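Local coordinates for protein putative isomerase (PDB 2OQH) that belongs to the enolase superfamily and probably acts on a carbohydrate acid, perhaps dehydrating D-glucarate, at residues E49-A54 with G93-A98; R61-D66 with E76-K81; E223-C226 with G231-Q234; L302-A307 with V355-D360; E336-E341 with R346-P351. All coordinates share one frame; numbering follows the deposited sequence.

Overall arrangement
The five contacts illustrate how interface chemistry follows position in a two-domain enolase-superfamily chain. Contacts 1 and 3 are buried, contacts 2 and 4 partly buried, and contact 5 lies at the surface. Contacts 1 and 2 belong to the N-terminal domain and touch through Ile97, which meets both Met63 and Phe78; contacts 3 to 5 belong to the barrel domain. Glu49 of contact 1 reaches the helix start at 302-307, while Leu338 joins contacts 4 and 5. Contact 1 combines a hydroxyl-to-carbonyl bond with methyl packing, contact 3 packs sulfur, selenium and ring, and contact 2 has a long salt bridge toward the surface; contact 5 adds a guanidinium lying against an imidazole face, and a bridging water.

Contact 1 of 5, residues E49-A54 with G93-A98; sequences ETMWGA and GYAAIA
Thr50 lies against the backbone of Ala95, its hydroxyl and methyl both resting near one helix carbonyl. The bond across the contact runs from Thr50 OG1 to Ala95 O at 2.8 Å, with the donor raised above the carbonyl plane by 42° and the C=O...donor angle only 111°. It is therefore a side-on grip on an oxygen that belongs to helix 85-112. Rotation about the first bond sets this up: OG1 stands opposite the backbone N (chi1 -166°), which leaves CG2 in the position between N and the carbonyl carbon, 3.4 Å from Ala95 O. The methyl of Ala95 fills the other half of the contact, with its CB 3.4 Å from Thr50 OG1. That same methyl meets the selenomethionine Met51, whose CG comes to 3.8 Å from Ala95 CB. With only a methyl on the helix side, strand and helix approach until the CA atoms of Thr50 and Ala95 are 6.0 Å apart. Replacing Thr50 with a valine would probably leave Ala95 O without this hydroxyl partner and weaken the tie between strand and helix. The arrangement is strand-on-helix packing within the N-terminal domain of the mandelate racemase family: strand 45-51, an outer strand of the antiparallel sheet, lies against helix 85-112, while Val56 of helix 54-63 and Tyr272 of helix 271-274 also touch Thr50.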
# COMPACT_ATOMS: atom_id res chain seq x y z
N GLU A 49 1.14 -5.27 11.63
CA GLU A 49 0.89 -6.33 10.67
C GLU A 49 1.67 -6.00 9.41
O GLU A 49 1.72 -4.84 8.99
CB GLU A 49 -0.60 -6.40 10.34
CG GLU A 49 -0.97 -7.39 9.25
CD GLU A 49 -2.17 -6.93 8.43
OE1 GLU A 49 -3.11 -6.36 9.01
OE2 GLU A 49 -2.16 -7.16 7.20
N THR A 50 2.28 -7.01 8.81
CA THR A 50 3.05 -6.77 7.60
C THR A 50 2.89 -7.97 6.66
O THR A 50 2.22 -8.94 6.99
CB THR A 50 4.54 -6.52 7.94
OG1 THR A 50 5.20 -5.97 6.79
CG2 THR A 50 5.23 -7.80 8.36
N MSE A 51 3.51 -7.89 5.49
CA MSE A 51 3.39 -8.94 4.49
C MSE A 51 4.12 -10.26 4.76
O MSE A 51 5.02 -10.34 5.60
CB MSE A 51 3.85 -8.39 3.14
CG MSE A 51 5.36 -8.35 3.01
SE MSE A 51 5.92 -7.42 1.42
CE MSE A 51 5.44 -8.72 0.07
N TRP A 52 3.71 -11.28 4.01
CA TRP A 52 4.28 -12.62 4.07
C TRP A 52 4.36 -13.27 5.44
O TRP A 52 3.98 -12.68 6.45
CB TRP A 52 5.65 -12.62 3.40
CG TRP A 52 5.57 -12.42 1.92
CD1 TRP A 52 4.63 -11.69 1.24
CD2 TRP A 52 6.50 -12.89 0.93
NE1 TRP A 52 4.91 -11.69 -0.10
CE2 TRP A 52 6.05 -12.42 -0.32
CE3 TRP A 52 7.66 -13.67 0.99
CZ2 TRP A 52 6.73 -12.70 -1.51
CZ3 TRP A 52 8.34 -13.95 -0.20
CH2 TRP A 52 7.87 -13.46 -1.43
N GLY A 53 4.85 -14.51 5.46
CA GLY A 53 4.95 -15.25 6.71
C GLY A 53 6.34 -15.63 7.19
O GLY A 53 7.11 -14.77 7.61
N ALA A 54 6.65 -16.92 7.11
CA ALA A 54 7.93 -17.45 7.58
C ALA A 54 9.17 -16.56 7.43
O ALA A 54 9.79 -16.20 8.42
CB ALA A 54 8.20 -18.82 6.93
N GLY A 93 13.00 -7.25 4.35
CA GLY A 93 13.67 -6.57 5.45
C GLY A 93 12.90 -5.32 5.85
O GLY A 93 12.63 -5.10 7.03
N TYR A 94 12.55 -4.50 4.86
CA TYR A 94 11.79 -3.28 5.14
C TYR A 94 10.45 -3.64 5.77
O TYR A 94 10.00 -2.98 6.70
CB TYR A 94 11.54 -2.50 3.85
CG TYR A 94 12.74 -1.73 3.34
CD1 TYR A 94 13.26 -0.64 4.04
CD2 TYR A 94 13.35 -2.08 2.14
CE1 TYR A 94 14.36 0.08 3.56
CE2 TYR A 94 14.45 -1.37 1.65
CZ TYR A 94 14.95 -0.29 2.36
OH TYR A 94 16.05 0.39 1.88
N ALA A 95 9.81 -4.69 5.25
CA ALA A 95 8.51 -5.14 5.75
C ALA A 95 8.58 -5.63 7.20
O ALA A 95 7.65 -5.41 7.97
CB ALA A 95 7.96 -6.24 4.86
N ALA A 96 9.67 -6.30 7.56
CA ALA A 96 9.82 -6.80 8.93
C ALA A 96 9.96 -5.59 9.85
O ALA A 96 9.29 -5.49 10.88
CB ALA A 96 11.05 -7.69 9.04
N ILE A 97 10.84 -4.67 9.45
CA ILE A 97 11.07 -3.45 10.21
C ILE A 97 9.78 -2.65 10.35
O ILE A 97 9.45 -2.17 11.43
CB ILE A 97 12.15 -2.58 9.51
CG1 ILE A 97 13.51 -3.27 9.64
CG2 ILE A 97 12.16 -1.17 10.08
CD1 ILE A 97 14.65 -2.60 8.90
N ALA A 98 9.02 -2.53 9.26
CA ALA A 98 7.76 -1.78 9.29
C ALA A 98 6.77 -2.30 10.33
O ALA A 98 6.11 -1.52 11.02
CB ALA A 98 7.12 -1.79 7.89

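Contact 2 of 5, residues R61-D66 with E76-K81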
# COMPACT_ATOMS: atom_id res chain seq x y z
N ARG A 61 12.05 -11.84 14.56
CA ARG A 61 12.56 -12.52 15.74
C ARG A 61 14.05 -12.31 15.90
O ARG A 61 14.56 -12.29 17.02
CB ARG A 61 12.20 -14.00 15.70
CG ARG A 61 10.70 -14.24 15.85
CD ARG A 61 10.36 -15.71 15.77
NE ARG A 61 8.92 -15.94 15.89
CZ ARG A 61 8.22 -16.69 15.05
NH1 ARG A 61 8.83 -17.29 14.02
NH2 ARG A 61 6.91 -16.85 15.22
N ARG A 62 14.77 -12.15 14.80
CA ARG A 62 16.21 -11.93 14.89
C ARG A 62 16.50 -10.50 15.37
O ARG A 62 17.62 -10.20 15.79
CB ARG A 62 16.92 -12.20 13.55
CG ARG A 62 17.08 -13.70 13.23
CD ARG A 62 17.98 -13.95 12.01
NE ARG A 62 18.27 -15.38 11.82
CZ ARG A 62 19.07 -15.87 10.86
NH1 ARG A 62 19.66 -15.05 9.99
NH2 ARG A 62 19.28 -17.18 10.78
N MSE A 63 15.50 -9.63 15.31
CA MSE A 63 15.66 -8.24 15.74
C MSE A 63 15.10 -8.02 17.15
O MSE A 63 15.48 -7.07 17.83
CB MSE A 63 14.95 -7.27 14.77
CG MSE A 63 15.52 -7.21 13.34
SE MSE A 63 14.75 -5.72 12.30
CE MSE A 63 12.88 -6.24 12.37
N ALA A 64 14.20 -8.91 17.56
CA ALA A 64 13.55 -8.84 18.87
C ALA A 64 14.48 -8.64 20.06
O ALA A 64 14.25 -7.75 20.89
CB ALA A 64 12.71 -10.10 19.08
N PRO A 65 15.53 -9.46 20.18
CA PRO A 65 16.44 -9.28 21.32
C PRO A 65 16.97 -7.86 21.44
O PRO A 65 17.19 -7.36 22.54
CB PRO A 65 17.55 -10.29 21.04
CG PRO A 65 16.85 -11.37 20.27
CD PRO A 65 15.97 -10.57 19.32
N ASP A 66 17.18 -7.20 20.30
CA ASP A 66 17.71 -5.84 20.29
C ASP A 66 16.71 -4.77 20.77
O ASP A 66 17.12 -3.64 21.07
CB ASP A 66 18.20 -5.47 18.88
CG ASP A 66 19.50 -6.18 18.50
OD1 ASP A 66 20.48 -6.14 19.29
OD2 ASP A 66 19.55 -6.77 17.39
N GLU A 76 14.05 6.43 15.88
CA GLU A 76 15.24 6.85 15.14
C GLU A 76 16.39 5.92 15.49
O GLU A 76 17.11 5.47 14.61
CB GLU A 76 15.61 8.30 15.50
CG GLU A 76 14.64 9.35 14.96
CD GLU A 76 14.97 9.81 13.54
OE1 GLU A 76 15.85 9.20 12.89
OE2 GLU A 76 14.34 10.78 13.07
N ALA A 77 16.55 5.63 16.78
CA ALA A 77 17.62 4.75 17.23
C ALA A 77 17.42 3.34 16.68
O ALA A 77 18.38 2.68 16.26
CB ALA A 77 17.67 4.71 18.75
N PHE A 78 16.18 2.88 16.69
CA PHE A 78 15.85 1.55 16.19
C PHE A 78 16.18 1.37 14.70
O PHE A 78 16.84 0.41 14.31
CB PHE A 78 14.36 1.26 16.40
CG PHE A 78 13.88 0.03 15.69
CD1 PHE A 78 14.44 -1.21 15.97
CD2 PHE A 78 12.89 0.11 14.72
CE1 PHE A 78 14.02 -2.36 15.29
CE2 PHE A 78 12.46 -1.03 14.03
CZ PHE A 78 13.03 -2.27 14.32
N HIS A 79 15.69 2.29 13.87
CA HIS A 79 15.95 2.21 12.44
C HIS A 79 17.44 2.25 12.14
O HIS A 79 17.92 1.47 11.32
CB HIS A 79 15.23 3.34 11.71
CG HIS A 79 13.76 3.12 11.58
ND1 HIS A 79 13.22 2.16 10.75
CD2 HIS A 79 12.71 3.71 12.20
CE1 HIS A 79 11.91 2.16 10.87
NE2 HIS A 79 11.57 3.09 11.75
N ARG A 80 18.17 3.15 12.79
CA ARG A 80 19.61 3.23 12.54
C ARG A 80 20.25 1.90 12.91
O ARG A 80 21.10 1.38 12.20
CB ARG A 80 20.23 4.38 13.34
CG ARG A 80 19.78 5.78 12.89
CD ARG A 80 20.34 6.20 11.52
NE ARG A 80 21.79 6.41 11.58
CZ ARG A 80 22.55 6.77 10.55
NH1 ARG A 80 22.01 6.98 9.35
NH2 ARG A 80 23.86 6.91 10.72
N LYS A 81 19.81 1.32 14.02
CA LYS A 81 20.36 0.04 14.46
C LYS A 81 20.13 -1.08 13.43
O LYS A 81 20.97 -1.99 13.30
CB LYS A 81 19.74 -0.34 15.80
CG LYS A 81 20.41 -1.51 16.49
CD LYS A 81 19.93 -1.65 17.92
CE LYS A 81 20.67 -2.77 18.63
NZ LYS A 81 22.16 -2.60 18.55
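Met63 and Phe78 meet in a Met-aromatic contact between two short helices of the N-terminal domain, 54-63 and 75-81. The selenium of selenomethionine Met63 approaches the phenyl ring obliquely: it lies 5.5 Å from the centroid of the Phe78 ring, in a direction 68° off the ring normal. Its nearest ring atom is the far carbon, with Met63 SE to Phe78 CZ at 4.4 Å, a loose apolar touch. The ring gets there because Phe78 swings CG opposite its backbone N (chi1 170°), carrying CZ toward the neighbouring helix. Ile97 packs on both residues from helix 85-112.

Toward the surface the chemistry changes. Asp66 and Lys81 both start out toward the opposite segment, and their chains cross at a slant. Lys81 is extended through its first three torsions and bends only at the last (chi4 54°), and this brings its methylene rather than its ammonium closest to the carboxylate. The resulting salt bridge is long and probably contributes little beyond a general attraction. Asp66 OD1 is 4.0 Å from Lys81 NZ, whereas Lys81 CE lies 3.4 Å from that same OD1.

Contact 3 of 5, residues E223-C226 with G231-Q234; sequences EDPC and GMAQ
Cys226 is pressed against the backbone of the helix at Gly231, and this is the tight end of the contact. Its sulfur, held between its own backbone N and carbonyl carbon (chi1 63°), sits 3.4 Å from Gly231 C and 3.5 Å from the Met232 N that follows, so its closest neighbours are backbone atoms of the peptide link. A side chain at Gly231 would start toward Cys226, and even a CB there would fall about 3.2 Å from Cys226 SG; the absence of a side chain probably lets the sulfur come this close.

The selenomethionine Met232 extends the packing along the loop. It folds at its second and third torsions (chi2 -72°, chi3 -86°), and the selenium comes to rest beside the CD corner of the proline ring, with Met232 SE to Pro225 CD at 3.6 Å and the two side chains nearly perpendicular. Met232 SE also lies 3.9 Å from Cys226 SG. The setting is one beta-alpha unit of the TIM barrel: residues 223-226 leave strand 221-223 and turn into helix 228-238, whose Gly231 and Met232 pack on the loop that precedes it. Leu243 of the following strand, 243-245, touches both Pro225 and Met232 from beyond the contact.

Looser is the end near Asp224, where the methyl Met232 CE lies 3.9 Å from Asp224 OD1. That carboxylate is bonded to Thr245 at the end of the next strand and to the backbone N of Asn246 just after it. On the solvent side of the helix, Gln234 turns its amide from the loop to Glu230.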
# COMPACT_ATOMS: atom_id res chain seq x y z
N GLU A 223 0.93 3.35 -14.49
CA GLU A 223 1.74 2.80 -13.42
C GLU A 223 2.71 1.71 -13.83
O GLU A 223 2.31 0.66 -14.33
CB GLU A 223 0.83 2.27 -12.31
CG GLU A 223 1.51 2.06 -10.99
CD GLU A 223 0.58 1.54 -9.90
OE1 GLU A 223 -0.59 1.98 -9.83
OE2 GLU A 223 1.01 0.69 -9.09
N ASP A 224 4.00 1.95 -13.61
CA ASP A 224 5.06 0.99 -13.94
C ASP A 224 4.93 0.22 -15.25
O ASP A 224 4.91 -1.01 -15.26
CB ASP A 224 5.20 -0.03 -12.80
CG ASP A 224 5.79 0.57 -11.55
OD1 ASP A 224 6.87 1.20 -11.66
OD2 ASP A 224 5.19 0.42 -10.47
N PRO A 225 4.85 0.92 -16.40
CA PRO A 225 4.73 0.16 -17.64
C PRO A 225 5.97 -0.68 -17.97
O PRO A 225 5.86 -1.75 -18.56
CB PRO A 225 4.47 1.24 -18.69
CG PRO A 225 5.14 2.48 -18.10
CD PRO A 225 4.74 2.37 -16.64
N CYS A 226 7.14 -0.20 -17.55
CA CYS A 226 8.39 -0.89 -17.84
C CYS A 226 9.32 -0.93 -16.62
O CYS A 226 9.05 -0.31 -15.61
CB CYS A 226 9.11 -0.20 -18.99
SG CYS A 226 9.60 1.51 -18.61
N GLY A 231 14.40 3.01 -18.10
CA GLY A 231 13.27 2.79 -18.98
C GLY A 231 12.13 3.77 -18.72
O GLY A 231 11.57 4.33 -19.65
N MSE A 232 11.80 3.97 -17.45
CA MSE A 232 10.72 4.88 -17.07
C MSE A 232 10.98 6.31 -17.53
O MSE A 232 10.05 7.00 -17.97
CB MSE A 232 10.50 4.84 -15.55
CG MSE A 232 9.89 3.52 -15.04
SE MSE A 232 8.01 3.32 -15.51
CE MSE A 232 7.28 4.29 -14.01
N ALA A 233 12.22 6.76 -17.42
CA ALA A 233 12.57 8.12 -17.84
C ALA A 233 12.31 8.23 -19.35
O ALA A 233 11.82 9.26 -19.82
CB ALA A 233 14.03 8.42 -17.53
N GLN A 234 12.63 7.18 -20.09
CA GLN A 234 12.41 7.18 -21.54
C GLN A 234 10.92 7.28 -21.86
O GLN A 234 10.53 7.99 -22.78
CB GLN A 234 13.00 5.92 -22.17
CG GLN A 234 14.54 5.87 -22.17
CD GLN A 234 15.17 6.98 -23.00
OE1 GLN A 234 14.66 7.37 -24.05
NE2 GLN A 234 16.31 7.48 -22.53

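Contact 4 of 5, residues L302-A307 with V355-D360; sequences LGIATA and VSVDED
Leu302 O is gripped twice by one residue, Thr306, a turn further along helix 303-315. The side chain provides the shorter bond, Thr306 OG1 to Leu302 O at 2.7 Å, and its donor stands 47° out of the carbonyl plane; the backbone bond, Thr306 N to Leu302 O, measures 2.8 Å. Leu302 occupies the N-cap position, so this double hold secures the first turn of the helix. Glu49 of strand 45-51 reaches the same turn from the N-terminal domain, its carboxylate accepting from the backbone N of Leu302 and of Ala305.

The contact with residues 355-360 is made entirely by hydrocarbon. Ile304 holds CG1 opposite its carbonyl carbon (chi1 -60°) and continues extended, which carries its terminal methyl out to the valine: Ile304 CD1 meets Val357 CG2 at 3.9 Å, and the two side chains cross at about a right angle. One turn on, the short methyl of Ala307 faces the other valine, with Ala307 CB 4.0 Å from Val355 CG1. Ile335 supports both Ile304 and Val355 from outside the pair of segments, and Trp47 of strand 45-51 lies against Val357. The first turn of a barrel-domain helix is thus packed against the connection that leads to the C-terminal helix 359-368, where Asp358 caps the backbone N of Lys361.

Two methyl-to-methyl touches give little directional preference, so the chemistry implies that van der Waals contact joins the segments, while hydrogen bonds fix the helix start itself.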
# COMPACT_ATOMS: atom_id res chain seq x y z
N LEU A 302 -4.35 -5.93 5.78
CA LEU A 302 -5.63 -6.26 6.39
C LEU A 302 -5.95 -5.11 7.35
O LEU A 302 -5.45 -4.00 7.18
CB LEU A 302 -5.57 -7.61 7.13
CG LEU A 302 -5.34 -8.84 6.24
CD1 LEU A 302 -5.19 -10.08 7.11
CD2 LEU A 302 -6.49 -9.01 5.25
N GLY A 303 -6.77 -5.37 8.36
CA GLY A 303 -7.16 -4.32 9.30
C GLY A 303 -6.10 -3.50 10.01
O GLY A 303 -6.14 -2.26 9.99
N ILE A 304 -5.17 -4.16 10.68
CA ILE A 304 -4.13 -3.43 11.40
C ILE A 304 -3.28 -2.59 10.44
O ILE A 304 -3.10 -1.39 10.64
CB ILE A 304 -3.23 -4.40 12.19
CG1 ILE A 304 -4.07 -5.17 13.21
CG2 ILE A 304 -2.13 -3.63 12.91
CD1 ILE A 304 -3.30 -6.25 13.96
N ALA A 305 -2.78 -3.22 9.38
CA ALA A 305 -1.96 -2.53 8.39
C ALA A 305 -2.71 -1.37 7.75
O ALA A 305 -2.18 -0.26 7.63
CB ALA A 305 -1.49 -3.51 7.33
N THR A 306 -3.95 -1.63 7.33
CA THR A 306 -4.76 -0.59 6.71
C THR A 306 -4.97 0.57 7.67
O THR A 306 -4.98 1.73 7.26
CB THR A 306 -6.14 -1.13 6.29
OG1 THR A 306 -5.98 -2.14 5.28
CG2 THR A 306 -7.01 -0.02 5.73
N ALA A 307 -5.13 0.26 8.96
CA ALA A 307 -5.32 1.29 9.98
C ALA A 307 -4.11 2.23 10.02
O ALA A 307 -4.26 3.45 10.13
CB ALA A 307 -5.53 0.63 11.34
N VAL A 355 -7.59 0.34 16.99
CA VAL A 355 -8.13 -1.00 16.75
C VAL A 355 -7.80 -1.94 17.91
O VAL A 355 -6.79 -1.78 18.59
CB VAL A 355 -7.57 -1.61 15.45
CG1 VAL A 355 -7.89 -0.71 14.27
CG2 VAL A 355 -6.06 -1.82 15.58
N SER A 356 -8.67 -2.92 18.12
CA SER A 356 -8.50 -3.90 19.18
C SER A 356 -8.31 -5.29 18.59
O SER A 356 -9.10 -5.73 17.76
CB SER A 356 -9.73 -3.90 20.10
OG SER A 356 -9.54 -4.84 21.15
N VAL A 357 -7.27 -5.99 19.03
CA VAL A 357 -6.97 -7.31 18.50
C VAL A 357 -7.54 -8.48 19.30
O VAL A 357 -7.35 -8.58 20.51
CB VAL A 357 -5.45 -7.53 18.38
CG1 VAL A 357 -5.17 -8.89 17.74
CG2 VAL A 357 -4.83 -6.41 17.56
N ASP A 358 -8.22 -9.39 18.60
CA ASP A 358 -8.80 -10.59 19.20
C ASP A 358 -7.69 -11.65 19.21
O ASP A 358 -7.35 -12.23 18.18
CB ASP A 358 -9.96 -11.08 18.32
CG ASP A 358 -10.68 -12.28 18.91
OD1 ASP A 358 -10.01 -13.22 19.38
OD2 ASP A 358 -11.93 -12.28 18.88
N GLU A 359 -7.13 -11.91 20.39
CA GLU A 359 -6.05 -12.89 20.47
C GLU A 359 -6.47 -14.32 20.16
O GLU A 359 -5.69 -15.10 19.61
CB GLU A 359 -5.38 -12.82 21.84
CG GLU A 359 -4.36 -11.70 21.94
CD GLU A 359 -3.95 -11.41 23.35
OE1 GLU A 359 -3.73 -12.38 24.10
OE2 GLU A 359 -3.82 -10.21 23.72
N ASP A 360 -7.71 -14.67 20.49
CA ASP A 360 -8.19 -16.02 20.21
C ASP A 360 -8.14 -16.27 18.70
O ASP A 360 -7.64 -17.30 18.26
CB ASP A 360 -9.62 -16.21 20.73
CG ASP A 360 -9.71 -16.01 22.23
OD1 ASP A 360 -8.83 -16.53 22.96
OD2 ASP A 360 -10.67 -15.35 22.69

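Contact 5 of 5, residues E336-E341 with R346-P351; sequences EPLHLE and RVPSGP
His339 and Arg346 join their segments through both backbone and side chain. The backbone part is a single hydrogen bond, Arg346 N to His339 O at 2.8 Å, nearly straight and in the carbonyl plane. Beside it a water bridges the two segments, accepting from His339 N and donating to Arg346 O, each at 2.7 Å. The pairing continues the hairpin of strands 340-341 and 344-346, on the surface of the barrel domain.

The side-chain part is a tilted face-to-face contact of imidazole and guanidinium, their planes 35° apart. Arg346 NH1 lies 3.5 Å above one face of the His339 ring, toward its rim, while His339 CD2 sits over a face of the guanidinium, 3.2 Å from Arg346 NH2. A bend at chi3 (68°) folds the arginine back over the ring. An alanine at His339 is likely to take away the flat surface under the guanidinium and leave it freer to turn.

Apolar contact is confined to Leu338 and Pro348, which meet at Leu338 CD2 and Pro348 CG, 3.8 Å apart; both also touch Leu310 of helix 303-315. The chemistry implies a surface turn held by one backbone hydrogen bond and a water bridge, with the imidazole face probably helping to steady the guanidinium.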
# COMPACT_ATOMS: atom_id res chain seq x y z
N GLU A 336 -11.57 -5.61 14.75
CA GLU A 336 -12.90 -5.22 14.32
C GLU A 336 -12.83 -4.58 12.94
O GLU A 336 -11.92 -3.79 12.66
CB GLU A 336 -13.50 -4.24 15.33
CG GLU A 336 -13.83 -4.89 16.66
CD GLU A 336 -15.14 -5.67 16.60
OE1 GLU A 336 -16.21 -5.02 16.59
OE2 GLU A 336 -15.09 -6.92 16.55
N PRO A 337 -13.78 -4.90 12.05
CA PRO A 337 -13.78 -4.32 10.70
C PRO A 337 -13.70 -2.79 10.68
O PRO A 337 -14.32 -2.10 11.50
CB PRO A 337 -15.09 -4.84 10.10
CG PRO A 337 -15.29 -6.15 10.80
CD PRO A 337 -14.93 -5.81 12.23
N LEU A 338 -12.94 -2.26 9.72
CA LEU A 338 -12.81 -0.82 9.56
C LEU A 338 -14.05 -0.36 8.81
O LEU A 338 -14.69 -1.14 8.11
CB LEU A 338 -11.56 -0.49 8.76
CG LEU A 338 -10.24 -0.97 9.35
CD1 LEU A 338 -9.11 -0.70 8.36
CD2 LEU A 338 -9.97 -0.27 10.68
N HIS A 339 -14.39 0.92 8.95
CA HIS A 339 -15.57 1.48 8.30
C HIS A 339 -15.35 1.80 6.82
O HIS A 339 -14.82 2.85 6.48
CB HIS A 339 -16.01 2.74 9.05
CG HIS A 339 -17.39 3.19 8.71
ND1 HIS A 339 -17.72 3.74 7.49
CD2 HIS A 339 -18.53 3.17 9.44
CE1 HIS A 339 -19.01 4.04 7.48
NE2 HIS A 339 -19.53 3.71 8.65
N LEU A 340 -15.77 0.87 5.95
CA LEU A 340 -15.65 1.05 4.50
C LEU A 340 -17.06 1.23 3.94
O LEU A 340 -17.85 0.28 3.92
CB LEU A 340 -15.00 -0.17 3.85
CG LEU A 340 -15.03 -0.19 2.31
CD1 LEU A 340 -14.33 1.03 1.75
CD2 LEU A 340 -14.37 -1.47 1.81
N GLU A 341 -17.36 2.44 3.47
CA GLU A 341 -18.68 2.73 2.94
C GLU A 341 -18.63 3.63 1.72
O GLU A 341 -17.97 4.67 1.73
CB GLU A 341 -19.52 3.41 4.03
CG GLU A 341 -20.97 3.71 3.65
CD GLU A 341 -21.64 4.68 4.63
OE1 GLU A 341 -21.29 4.66 5.83
OE2 GLU A 341 -22.51 5.47 4.20
N ARG A 346 -13.09 5.06 6.64
CA ARG A 346 -13.06 6.08 7.67
C ARG A 346 -11.84 5.83 8.55
O ARG A 346 -11.52 4.69 8.88
CB ARG A 346 -14.34 6.04 8.51
CG ARG A 346 -14.43 7.17 9.54
CD ARG A 346 -15.82 7.25 10.14
NE ARG A 346 -16.12 6.08 10.97
CZ ARG A 346 -17.34 5.72 11.34
NH1 ARG A 346 -18.39 6.44 10.96
NH2 ARG A 346 -17.51 4.64 12.10
N VAL A 347 -11.15 6.90 8.92
CA VAL A 347 -9.97 6.78 9.76
C VAL A 347 -10.36 6.50 11.21
O VAL A 347 -11.09 7.29 11.82
CB VAL A 347 -9.14 8.08 9.73
CG1 VAL A 347 -7.81 7.85 10.42
CG2 VAL A 347 -8.94 8.53 8.29
N PRO A 348 -9.90 5.37 11.78
CA PRO A 348 -10.21 5.00 13.17
C PRO A 348 -9.98 6.17 14.12
O PRO A 348 -9.19 7.07 13.82
CB PRO A 348 -9.26 3.83 13.42
CG PRO A 348 -9.25 3.14 12.08
CD PRO A 348 -9.12 4.31 11.11
N SER A 349 -10.67 6.16 15.26
CA SER A 349 -10.56 7.28 16.20
C SER A 349 -9.89 7.06 17.56
O SER A 349 -9.40 8.03 18.17
CB SER A 349 -11.95 7.87 16.44
OG SER A 349 -12.88 6.86 16.81
N GLY A 350 -9.85 5.83 18.05
CA GLY A 350 -9.26 5.59 19.36
C GLY A 350 -7.77 5.85 19.50
O GLY A 350 -7.10 6.26 18.53
N PRO A 351 -7.21 5.65 20.71
CA PRO A 351 -5.77 5.87 20.92
C PRO A 351 -4.98 4.93 20.01
O PRO A 351 -5.49 3.88 19.60
CB PRO A 351 -5.58 5.54 22.40
CG PRO A 351 -6.93 5.88 23.00
CD PRO A 351 -7.88 5.31 21.98
O HOH W 1 -12.86 2.77 10.23